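Local coordinates for formyltransferase PseJ (Anoxybacillus kamchatkensis G10, PDB 6EDK), which is a formyltransferase-family protein with the ligand 1YA bound in a pocket of its mixed alpha/beta fold, at residues 27-32 with 60-65; 56-61 with 77-82; 99-104 with 184-189. All coordinates share one frame; numbering follows the deposited sequence.

Contact 1. Residues 27-32 with 60-65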
loop_
_atom_site.group_PDB
_atom_site.type_symbol
_atom_site.label_atom_id
_atom_site.label_comp_id
_atom_site.label_asym_id
_atom_site.label_seq_id
_atom_site.Cartn_x
_atom_site.Cartn_y
_atom_site.Cartn_z
ATOM N N LYS A 27 -18.329 6.908 -7.546
ATOM C CA LYS A 27 -17.363 6.691 -8.603
ATOM C C LYS A 27 -15.998 6.513 -7.948
ATOM O O LYS A 27 -15.487 7.438 -7.309
ATOM C CB LYS A 27 -17.362 7.874 -9.577
ATOM C CG LYS A 27 -16.411 7.689 -10.734
ATOM C CD LYS A 27 -16.585 8.742 -11.860
ATOM C CE LYS A 27 -15.763 8.290 -13.077
ATOM N NZ LYS A 27 -15.699 9.245 -14.225
ATOM N N ILE A 28 -15.389 5.351 -8.159
ATOM C CA ILE A 28 -14.091 5.035 -7.532
ATOM C C ILE A 28 -13.014 4.980 -8.574
ATOM O O ILE A 28 -13.178 4.332 -9.608
ATOM C CB ILE A 28 -14.147 3.693 -6.768
ATOM C CG1 ILE A 28 -15.260 3.737 -5.730
ATOM C CG2 ILE A 28 -12.750 3.416 -6.153
ATOM C CD1 ILE A 28 -15.591 2.360 -5.173
ATOM N N LEU A 29 -11.928 5.659 -8.315
ATOM C CA LEU A 29 -10.760 5.658 -9.167
ATOM C C LEU A 29 -9.729 4.737 -8.499
ATOM O O LEU A 29 -9.288 5.049 -7.399
ATOM C CB LEU A 29 -10.152 7.044 -9.291
ATOM C CG LEU A 29 -8.856 7.167 -10.059
ATOM C CD1 LEU A 29 -9.021 6.640 -11.500
ATOM C CD2 LEU A 29 -8.292 8.633 -10.076
ATOM N N LEU A 30 -9.316 3.700 -9.205
ATOM C CA LEU A 30 -8.273 2.772 -8.747
ATOM C C LEU A 30 -6.984 3.123 -9.439
ATOM O O LEU A 30 -6.900 3.050 -10.672
ATOM C CB LEU A 30 -8.708 1.341 -9.056
ATOM C CG LEU A 30 -7.775 0.174 -8.804
ATOM C CD1 LEU A 30 -7.306 0.155 -7.343
ATOM C CD2 LEU A 30 -8.572 -1.102 -9.181
ATOM N N LEU A 31 -6.003 3.567 -8.666
ATOM C CA LEU A 31 -4.700 3.901 -9.189
ATOM C C LEU A 31 -3.753 2.723 -9.036
ATOM O O LEU A 31 -3.661 2.124 -7.938
ATOM C CB LEU A 31 -4.109 5.107 -8.512
ATOM C CG LEU A 31 -4.928 6.405 -8.658
ATOM C CD1 LEU A 31 -4.326 7.513 -7.894
ATOM C CD2 LEU A 31 -5.040 6.758 -10.155
ATOM N N GLY A 32 -3.043 2.421 -10.116
ATOM C CA GLY A 32 -2.153 1.288 -10.167
ATOM C C GLY A 32 -2.514 0.311 -11.261
ATOM O O GLY A 32 -3.314 0.585 -12.125
ATOM N N SER A 60 -6.242 16.897 -14.549
ATOM C CA SER A 60 -6.650 15.746 -15.341
ATOM C C SER A 60 -8.145 15.507 -15.257
ATOM O O SER A 60 -8.730 15.481 -14.167
ATOM C CB SER A 60 -5.896 14.456 -14.890
ATOM O OG SER A 60 -6.471 13.355 -15.605
ATOM N N ALA A 61 -8.767 15.283 -16.421
ATOM C CA ALA A 61 -10.172 14.924 -16.435
ATOM C C ALA A 61 -10.444 13.551 -15.820
ATOM O O ALA A 61 -11.602 13.251 -15.494
ATOM C CB ALA A 61 -10.713 14.967 -17.883
ATOM N N ILE A 62 -9.408 12.729 -15.636
ATOM C CA ILE A 62 -9.564 11.429 -14.951
ATOM C C ILE A 62 -10.171 11.603 -13.548
ATOM O O ILE A 62 -10.915 10.742 -13.062
ATOM C CB ILE A 62 -8.187 10.743 -14.883
ATOM C CG1 ILE A 62 -7.637 10.410 -16.279
ATOM C CG2 ILE A 62 -8.236 9.472 -14.090
ATOM C CD1 ILE A 62 -8.402 9.334 -17.023
ATOM N N LEU A 63 -9.897 12.719 -12.900
ATOM C CA LEU A 63 -10.386 13.022 -11.584
ATOM C C LEU A 63 -11.812 13.563 -11.538
ATOM O O LEU A 63 -12.396 13.629 -10.450
ATOM C CB LEU A 63 -9.457 14.032 -10.929
ATOM C CG LEU A 63 -8.030 13.539 -10.732
ATOM C CD1 LEU A 63 -7.142 14.650 -10.271
ATOM C CD2 LEU A 63 -8.009 12.375 -9.708
ATOM N N ASN A 64 -12.406 13.944 -12.665
ATOM C CA ASN A 64 -13.704 14.589 -12.584
ATOM C C ASN A 64 -14.730 13.615 -12.040
ATOM O O ASN A 64 -14.810 12.463 -12.476
ATOM C CB ASN A 64 -14.196 15.056 -13.967
ATOM C CG ASN A 64 -13.288 16.116 -14.622
ATOM O OD1 ASN A 64 -12.459 16.751 -14.000
ATOM N ND2 ASN A 64 -13.501 16.316 -15.919
ATOM N N ASN A 65 -15.570 14.102 -11.135
ATOM C CA ASN A 65 -16.689 13.351 -10.596
ATOM C C ASN A 65 -16.253 12.098 -9.812
ATOM O O ASN A 65 -17.052 11.170 -9.614
ATOM C CB ASN A 65 -17.635 12.941 -11.710
ATOM C CG ASN A 65 -18.231 14.132 -12.420
ATOM O OD1 ASN A 65 -18.195 14.216 -13.651
ATOM N ND2 ASN A 65 -18.755 15.075 -11.643
HETATM O O HOH W 1 -13.624 11.671 -14.707
#

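Contact 2. Residues 56-61 with 77-82. With 1YA (N-{4-[{[(6S)-2-amino-4-oxo-3,4,5,6,7,8-hexahydropteridin-6-yl]methyl}(formyl)amino]benzoyl}-L-glutamic acid), chain D.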
loop_
_atom_site.group_PDB
_atom_site.type_symbol
_atom_site.label_atom_id
_atom_site.label_comp_id
_atom_site.label_asym_id
_atom_site.label_seq_id
_atom_site.Cartn_x
_atom_site.Cartn_y
_atom_site.Cartn_z
ATOM N N LEU A 56 -0.666 12.003 -12.860
ATOM C CA LEU A 56 -1.891 12.769 -12.770
ATOM C C LEU A 56 -1.552 14.216 -12.486
ATOM O O LEU A 56 -1.066 14.539 -11.401
ATOM C CB LEU A 56 -2.802 12.251 -11.665
ATOM C CG LEU A 56 -3.578 10.995 -11.957
ATOM C CD1 LEU A 56 -4.159 10.597 -10.616
ATOM C CD2 LEU A 56 -4.653 11.247 -12.949
ATOM N N ASP A 57 -1.832 15.088 -13.449
ATOM C CA ASP A 57 -1.887 16.512 -13.168
ATOM C C ASP A 57 -3.164 16.761 -12.413
ATOM O O ASP A 57 -4.175 16.053 -12.593
ATOM C CB ASP A 57 -1.855 17.298 -14.501
ATOM C CG ASP A 57 -1.740 18.825 -14.300
ATOM O OD1 ASP A 57 -2.759 19.473 -13.965
ATOM O OD2 ASP A 57 -0.619 19.358 -14.449
ATOM N N LYS A 58 -3.155 17.803 -11.573
ATOM C CA LYS A 58 -4.356 18.087 -10.793
ATOM C C LYS A 58 -5.544 18.492 -11.651
ATOM O O LYS A 58 -6.693 18.413 -11.173
ATOM C CB LYS A 58 -4.078 19.184 -9.760
ATOM C CG LYS A 58 -3.929 20.596 -10.297
ATOM C CD LYS A 58 -3.471 21.534 -9.155
ATOM C CE LYS A 58 -3.177 22.957 -9.611
ATOM N NZ LYS A 58 -1.942 23.520 -8.942
ATOM N N LYS A 59 -5.305 18.915 -12.903
ATOM C CA LYS A 59 -6.406 19.250 -13.812
ATOM C C LYS A 59 -6.909 18.062 -14.631
ATOM O O LYS A 59 -7.934 18.199 -15.319
ATOM C CB LYS A 59 -5.967 20.367 -14.766
ATOM C CG LYS A 59 -5.648 21.684 -14.067
ATOM C CD LYS A 59 -5.179 22.780 -15.059
ATOM C CE LYS A 59 -3.760 22.490 -15.552
ATOM N NZ LYS A 59 -3.313 23.607 -16.407
ATOM N N SER A 60 -6.242 16.897 -14.549
ATOM C CA SER A 60 -6.650 15.746 -15.341
ATOM C C SER A 60 -8.145 15.507 -15.257
ATOM O O SER A 60 -8.730 15.481 -14.167
ATOM C CB SER A 60 -5.896 14.456 -14.890
ATOM O OG SER A 60 -6.471 13.355 -15.605
ATOM N N ALA A 61 -8.767 15.283 -16.421
ATOM C CA ALA A 61 -10.172 14.924 -16.435
ATOM C C ALA A 61 -10.444 13.551 -15.820
ATOM O O ALA A 61 -11.602 13.251 -15.494
ATOM C CB ALA A 61 -10.713 14.967 -17.883
ATOM N N ILE A 77 4.056 9.734 -7.068
ATOM C CA ILE A 77 3.638 10.603 -5.980
ATOM C C ILE A 77 2.419 11.391 -6.424
ATOM O O ILE A 77 2.400 11.948 -7.526
ATOM C CB ILE A 77 4.804 11.521 -5.577
ATOM C CG1 ILE A 77 6.013 10.634 -5.244
ATOM C CG2 ILE A 77 4.412 12.417 -4.417
ATOM C CD1 ILE A 77 7.336 11.353 -5.191
ATOM N N ILE A 78 1.390 11.400 -5.607
ATOM C CA ILE A 78 0.156 12.115 -5.894
ATOM C C ILE A 78 0.306 13.562 -5.440
ATOM O O ILE A 78 0.643 13.843 -4.277
ATOM C CB ILE A 78 -1.048 11.446 -5.215
ATOM C CG1 ILE A 78 -1.262 10.041 -5.828
ATOM C CG2 ILE A 78 -2.315 12.255 -5.413
ATOM C CD1 ILE A 78 -2.203 9.189 -5.014
ATOM N N HIS A 79 0.024 14.483 -6.360
ATOM C CA HIS A 79 0.284 15.904 -6.132
ATOM C C HIS A 79 -0.503 16.429 -4.940
ATOM O O HIS A 79 -1.647 16.029 -4.722
ATOM C CB HIS A 79 -0.108 16.670 -7.401
ATOM C CG HIS A 79 0.309 18.102 -7.390
ATOM N ND1 HIS A 79 -0.395 19.076 -6.707
ATOM C CD2 HIS A 79 1.368 18.720 -7.958
ATOM C CE1 HIS A 79 0.206 20.239 -6.877
ATOM N NE2 HIS A 79 1.278 20.050 -7.626
ATOM N N PRO A 80 0.075 17.354 -4.150
ATOM C CA PRO A 80 -0.588 17.787 -2.898
ATOM C C PRO A 80 -1.939 18.442 -3.082
ATOM O O PRO A 80 -2.823 18.347 -2.199
ATOM C CB PRO A 80 0.419 18.773 -2.289
ATOM C CG PRO A 80 1.717 18.453 -2.934
ATOM C CD PRO A 80 1.424 17.928 -4.295
ATOM N N ASP A 81 -2.161 19.085 -4.230
ATOM C CA ASP A 81 -3.477 19.664 -4.481
ATOM C C ASP A 81 -4.506 18.565 -4.679
ATOM O O ASP A 81 -5.665 18.674 -4.234
ATOM C CB ASP A 81 -3.403 20.599 -5.686
ATOM C CG ASP A 81 -2.536 21.845 -5.410
ATOM O OD1 ASP A 81 -2.340 22.203 -4.228
ATOM O OD2 ASP A 81 -2.046 22.449 -6.372
ATOM N N ILE A 82 -4.103 17.462 -5.309
ATOM C CA ILE A 82 -5.005 16.304 -5.390
ATOM C C ILE A 82 -5.266 15.734 -3.995
ATOM O O ILE A 82 -6.425 15.430 -3.625
ATOM C CB ILE A 82 -4.398 15.258 -6.335
ATOM C CG1 ILE A 82 -4.217 15.809 -7.766
ATOM C CG2 ILE A 82 -5.286 14.056 -6.453
ATOM C CD1 ILE A 82 -3.513 14.805 -8.699
HETATM N N1 1YA D . 1.410 9.763 -3.196
HETATM C C2 1YA D . 1.309 10.538 -1.940
HETATM N NA2 1YA D . 1.268 11.989 -1.975
HETATM N N3 1YA D . 1.201 9.887 -0.582
HETATM C C4 1YA D . 1.260 8.426 -0.444
HETATM O O4 1YA D . 1.185 7.965 0.677
HETATM C C4A 1YA D . 1.375 7.650 -1.712
HETATM N N5 1YA D . 1.358 6.278 -1.643
HETATM C C6 1YA D . 1.954 5.579 -2.893
HETATM C C7 1YA D . 1.537 6.077 -4.096
HETATM N N8 1YA D . 1.518 7.636 -4.252
HETATM C C8A 1YA D . 1.417 8.322 -3.108
HETATM C C9 1YA D . 3.483 5.719 -2.720
HETATM N N10 1YA D . 4.248 5.002 -3.759
HETATM C C11 1YA D . 7.676 6.878 -5.387
HETATM C C12 1YA D . 6.641 6.534 -6.240
HETATM C C13 1YA D . 5.502 5.932 -5.714
HETATM C C14 1YA D . 5.439 5.673 -4.357
HETATM C C15 1YA D . 6.482 6.009 -3.513
HETATM C C16 1YA D . 7.611 6.616 -4.035
HETATM C C17 1YA D . 8.972 7.534 -5.929
HETATM N N 1YA D . 10.221 6.921 -5.409
HETATM C CA 1YA D . 11.586 7.368 -5.787
HETATM C CB 1YA D . 11.860 8.780 -5.211
HETATM C CG 1YA D . 10.936 9.137 -4.036
HETATM C CD 1YA D . 11.453 10.342 -3.230
HETATM O OE1 1YA D . 10.932 10.633 -2.118
HETATM O OE2 1YA D . 12.397 11.041 -3.683
HETATM C CT 1YA D . 12.613 6.328 -5.269
HETATM O O2 1YA D . 12.258 5.321 -4.583
HETATM O O1 1YA D . 13.832 6.467 -5.530
HETATM C C18 1YA D . 3.938 3.642 -4.174
HETATM O O5 1YA D . 3.012 3.065 -3.710
HETATM O O 1YA D . 8.940 8.421 -6.704
HETATM O O HOH W 2 -0.346 13.532 -8.933
HETATM O O HOH W 3 0.818 11.518 -10.177
#

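Contact 3. Residues 99-104 with 184-189. With 1YA (N-{4-[{[(6S)-2-amino-4-oxo-3,4,5,6,7,8-hexahydropteridin-6-yl]methyl}(formyl)amino]benzoyl}-L-glutamic acid), chain D.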
loop_
_atom_site.group_PDB
_atom_site.type_symbol
_atom_site.label_atom_id
_atom_site.label_comp_id
_atom_site.label_asym_id
_atom_site.label_seq_id
_atom_site.Cartn_x
_atom_site.Cartn_y
_atom_site.Cartn_z
ATOM N N PRO A 99 4.648 2.561 11.108
ATOM C CA PRO A 99 5.558 3.420 10.348
ATOM C C PRO A 99 6.842 2.833 9.813
ATOM O O PRO A 99 7.627 3.572 9.213
ATOM C CB PRO A 99 5.901 4.518 11.379
ATOM C CG PRO A 99 5.937 3.736 12.689
ATOM C CD PRO A 99 4.760 2.785 12.563
ATOM N N TRP A 100 7.082 1.531 9.994
ATOM C CA TRP A 100 8.301 0.926 9.461
ATOM C C TRP A 100 8.172 0.721 7.963
ATOM O O TRP A 100 7.086 0.438 7.443
ATOM C CB TRP A 100 8.598 -0.421 10.182
ATOM C CG TRP A 100 8.956 -0.209 11.600
ATOM C CD1 TRP A 100 10.209 0.072 12.082
ATOM C CD2 TRP A 100 8.077 -0.189 12.717
ATOM N NE1 TRP A 100 10.143 0.259 13.435
ATOM C CE2 TRP A 100 8.845 0.111 13.851
ATOM C CE3 TRP A 100 6.685 -0.406 12.869
ATOM C CZ2 TRP A 100 8.297 0.218 15.136
ATOM C CZ3 TRP A 100 6.138 -0.310 14.127
ATOM C CH2 TRP A 100 6.919 0.005 15.252
ATOM N N ASN A 101 9.273 0.909 7.254
ATOM C CA ASN A 101 9.358 0.594 5.825
ATOM C C ASN A 101 8.374 1.366 4.981
ATOM O O ASN A 101 7.764 0.827 4.062
ATOM C CB ASN A 101 9.243 -0.915 5.596
ATOM C CG ASN A 101 10.177 -1.684 6.518
ATOM O OD1 ASN A 101 9.770 -2.568 7.328
ATOM N ND2 ASN A 101 11.438 -1.336 6.443
ATOM N N LYS A 102 8.259 2.669 5.261
ATOM C CA LYS A 102 7.768 3.587 4.255
ATOM C C LYS A 102 8.635 3.518 3.004
ATOM O O LYS A 102 9.808 3.171 3.046
ATOM C CB LYS A 102 7.726 5.035 4.787
ATOM C CG LYS A 102 6.867 5.330 5.955
ATOM C CD LYS A 102 7.196 6.739 6.517
ATOM C CE LYS A 102 8.005 6.650 7.806
ATOM N NZ LYS A 102 7.042 6.661 9.008
ATOM N N GLY A 103 8.013 3.787 1.861
ATOM C CA GLY A 103 8.745 3.795 0.611
ATOM C C GLY A 103 8.913 2.468 -0.090
ATOM O O GLY A 103 8.016 1.635 -0.110
ATOM N N ALA A 104 10.098 2.243 -0.630
ATOM C CA ALA A 104 10.359 1.180 -1.570
ATOM C C ALA A 104 10.812 -0.116 -0.907
ATOM O O ALA A 104 11.375 -0.123 0.194
ATOM C CB ALA A 104 11.440 1.646 -2.559
ATOM N N SER A 184 10.671 3.903 9.646
ATOM C CA SER A 184 11.788 3.994 8.682
ATOM C C SER A 184 11.256 4.325 7.287
ATOM O O SER A 184 10.062 4.228 7.026
ATOM C CB SER A 184 12.580 2.715 8.630
ATOM O OG SER A 184 11.729 1.616 8.344
ATOM N N TYR A 185 12.165 4.713 6.401
ATOM C CA TYR A 185 11.854 5.074 5.026
ATOM C C TYR A 185 13.002 4.670 4.127
ATOM O O TYR A 185 14.160 4.824 4.536
ATOM C CB TYR A 185 11.613 6.563 4.883
ATOM C CG TYR A 185 11.497 6.977 3.415
ATOM C CD1 TYR A 185 10.302 6.873 2.747
ATOM C CD2 TYR A 185 12.605 7.447 2.707
ATOM C CE1 TYR A 185 10.187 7.226 1.413
ATOM C CE2 TYR A 185 12.501 7.804 1.378
ATOM C CZ TYR A 185 11.289 7.701 0.732
ATOM O OH TYR A 185 11.158 8.058 -0.603
ATOM N N HIS A 186 12.688 4.124 2.939
ATOM C CA HIS A 186 13.701 3.747 1.971
ATOM C C HIS A 186 13.305 4.207 0.573
ATOM O O HIS A 186 12.141 4.245 0.220
ATOM C CB HIS A 186 13.974 2.236 1.938
ATOM C CG HIS A 186 14.216 1.667 3.292
ATOM N ND1 HIS A 186 13.194 1.250 4.121
ATOM C CD2 HIS A 186 15.365 1.503 3.985
ATOM C CE1 HIS A 186 13.713 0.830 5.264
ATOM N NE2 HIS A 186 15.021 0.991 5.218
ATOM N N LYS A 187 14.303 4.551 -0.225
ATOM C CA LYS A 187 14.180 4.800 -1.653
ATOM C C LYS A 187 14.585 3.542 -2.410
ATOM O O LYS A 187 15.269 2.651 -1.879
ATOM C CB LYS A 187 15.098 5.950 -2.122
ATOM C CG LYS A 187 14.998 7.248 -1.376
ATOM C CD LYS A 187 16.343 8.009 -1.446
ATOM C CE LYS A 187 16.171 9.525 -1.601
ATOM N NZ LYS A 187 15.319 10.192 -0.555
ATOM N N LEU A 188 14.203 3.498 -3.690
ATOM C CA LEU A 188 14.494 2.312 -4.489
ATOM C C LEU A 188 15.984 2.017 -4.556
ATOM O O LEU A 188 16.388 0.853 -4.564
ATOM C CB LEU A 188 13.916 2.497 -5.894
ATOM C CG LEU A 188 13.569 1.217 -6.649
ATOM C CD1 LEU A 188 12.372 0.503 -6.036
ATOM C CD2 LEU A 188 13.300 1.537 -8.130
ATOM N N LYS A 189 16.821 3.049 -4.556
ATOM C CA LYS A 189 18.248 2.834 -4.737
ATOM C C LYS A 189 18.947 2.328 -3.489
ATOM O O LYS A 189 20.053 1.801 -3.607
ATOM C CB LYS A 189 18.892 4.133 -5.230
ATOM C CG LYS A 189 18.660 4.425 -6.737
ATOM C CD LYS A 189 19.592 3.603 -7.667
ATOM C CE LYS A 189 21.061 3.685 -7.228
ATOM N NZ LYS A 189 22.028 3.406 -8.314
HETATM N N1 1YA D . 1.410 9.763 -3.196
HETATM C C2 1YA D . 1.309 10.538 -1.940
HETATM N NA2 1YA D . 1.268 11.989 -1.975
HETATM N N3 1YA D . 1.201 9.887 -0.582
HETATM C C4 1YA D . 1.260 8.426 -0.444
HETATM O O4 1YA D . 1.185 7.965 0.677
HETATM C C4A 1YA D . 1.375 7.650 -1.712
HETATM N N5 1YA D . 1.358 6.278 -1.643
HETATM C C6 1YA D . 1.954 5.579 -2.893
HETATM C C7 1YA D . 1.537 6.077 -4.096
HETATM N N8 1YA D . 1.518 7.636 -4.252
HETATM C C8A 1YA D . 1.417 8.322 -3.108
HETATM C C9 1YA D . 3.483 5.719 -2.720
HETATM N N10 1YA D . 4.248 5.002 -3.759
HETATM C C11 1YA D . 7.676 6.878 -5.387
HETATM C C12 1YA D . 6.641 6.534 -6.240
HETATM C C13 1YA D . 5.502 5.932 -5.714
HETATM C C14 1YA D . 5.439 5.673 -4.357
HETATM C C15 1YA D . 6.482 6.009 -3.513
HETATM C C16 1YA D . 7.611 6.616 -4.035
HETATM C C17 1YA D . 8.972 7.534 -5.929
HETATM N N 1YA D . 10.221 6.921 -5.409
HETATM C CA 1YA D . 11.586 7.368 -5.787
HETATM C CB 1YA D . 11.860 8.780 -5.211
HETATM C CG 1YA D . 10.936 9.137 -4.036
HETATM C CD 1YA D . 11.453 10.342 -3.230
HETATM O OE1 1YA D . 10.932 10.633 -2.118
HETATM O OE2 1YA D . 12.397 11.041 -3.683
HETATM C CT 1YA D . 12.613 6.328 -5.269
HETATM O O2 1YA D . 12.258 5.321 -4.583
HETATM O O1 1YA D . 13.832 6.467 -5.530
HETATM C C18 1YA D . 3.938 3.642 -4.174
HETATM O O5 1YA D . 3.012 3.065 -3.710
HETATM O O 1YA D . 8.940 8.421 -6.704
HETATM O O HOH W 4 13.092 -0.691 8.697
HETATM O O HOH W 5 10.907 0.572 2.731
#

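Contact 1. Residues 27-32 with 60-65
Strand 27-31, an inner strand of the six-stranded mixed sheet, meets the connection between strands 48-52 and 68-71 through Leu29 and Lys27. Leu29 carries the apolar half of the contact. Its CG lies anti to the backbone N (chi1 175°), and both methyls make contact: CD1 meets CG2 of Ile62 at 3.9 Å, while Leu29 CD2 meets CD2 of Leu63 at 3.8 Å and lies near the same Ile62 methyl. The side chains of Leu29 and Ile62 cross at about a right angle, and only the branch methyl CG2 of Ile62 touches. Leu63 starts away from the strand, yet its CD2 reaches Leu29, and elsewhere the same side chain packs on Ile82 and Arg85 of helix 80-85.

In this alpha/beta sheet the parallel neighbours 48-52 and 68-71 flank strand 27-31, and residues 60-65 lie over one of its faces. Residues 61-63 form a short 3-10 segment, entered through an ST turn in which Ile62 N donates to Ser60 OG at 3.0 Å.

Lys27 works differently. Its extended chain runs past the carbonyl of Asn65, with Lys27 CB and CD each 3.3 Å from Asn65 O. No direct hydrogen bond joins the two segments; instead Lys27 NZ donates weakly, at 3.2 Å, to a water. That water also lies within hydrogen-bonding distance of Ala61 O and Asn64 O.

Contact 2. Residues 56-61 with 77-82
Lys58 and Asp81 cross obliquely, and their charged ends meet in a salt bridge: Lys58 NZ donates to Asp81 OD2 at 2.8 Å, arriving nearly along the C-O axis. CG of Lys58 sits between its backbone N and carbonyl carbon (chi1 73°), and farther out the aliphatic chain lies against the acid, with Lys58 CD 3.6 Å from Asp81 CB. Ile82, which is buried, is directed at the loop backbone. Its CG1 approaches Lys58 CA at 3.8 Å, and its CD1 touches Leu56 CB at 4.0 Å.

Asp81 and Ile82 belong to the first turn of helix 80-85, where His79 is the N-cap and its ND1 accepts from Asp81 N, the donor N lying 20° out of the imidazole plane. The facing loop makes a type I turn from Asp57 to Ser60, with an Asx turn from Lys59 N to Asp57 OD1. Two waters join the backbones, one linking Leu56 O to His79 N, the other Leu56 N to Ile77 O.

On the ligand side, Ile78 grips 1YA with its backbone: Ile78 N donates to N1 of 1YA at 2.9 Å, almost straight at 172°, and 1YA NA2 donates back to Ile78 O at 3.0 Å.

Contact 3. Residues 99-104 with 184-189
Tyr185 lies beside Lys102, whose CB meets the ring edge in plane, 3.8 Å from Tyr185 CD1. Both side chains stand on the same face of a two-stranded parallel sheet formed by 102-103 and 185-186. The ladder is read from its bonds: Lys102 N to Ser184 O, His186 N to Lys102 O and Ala104 N to His186 O, the last at 3.0 Å and 171°. Gly103 CA rests 3.8 Å from Tyr185 CE1, and its backbone angles are ones that call for glycine.

Ahead of the ladder, Ser184 OG takes the N-H of Asn101 at 2.8 Å, OG being placed between its own backbone N and carbonyl carbon (chi1 55°). Pro99 O receives two donors, Ser184 N and Lys102 NZ, the latter in the carbonyl plane on a lone pair. Asn101 and His186 lie side by side, ND2 at the edge of the imidazole. Asn101 OD1 is hydrogen-bonded to Ser115 OG and His186 NE2 to Glu113 OE1, ND1 bonds a water, and the His186 ring stacks with Trp109.

Past the strands, Ala104 CB packs on Leu188, whose backbone N donates to 1YA O2 at 2.8 Å. Tyr185 OH stands 3.0 Å from 1YA OE1. Bonds at Ser184 and His186 fix the strand, and with the Ala104 packing they probably help set the Leu188 N-H toward the ligand's carboxylate.

In the fold
Contacts 1 and 2 are neighbours, their centres 10 Å apart, and share Ser60 and Ala61 of the connection between strands 48-52 and 68-71. They also touch, Leu31 packing on both Leu56 and Ile78. Contact 1 is partly buried and mainly apolar, with a water linking Lys27 to the loop carbonyls; contact 2 is a surface contact, joining a salt bridge to apolar packing. Contact 3, also partly buried, stands apart, about 14 Å from contact 1 and 7 Å from contact 2 between nearest atoms, and depends on strand-to-strand backbone bonds. Contacts 2 and 3 both reach 1YA, contact 2 at its pterin and benzoyl parts, contact 3 at its glutamate.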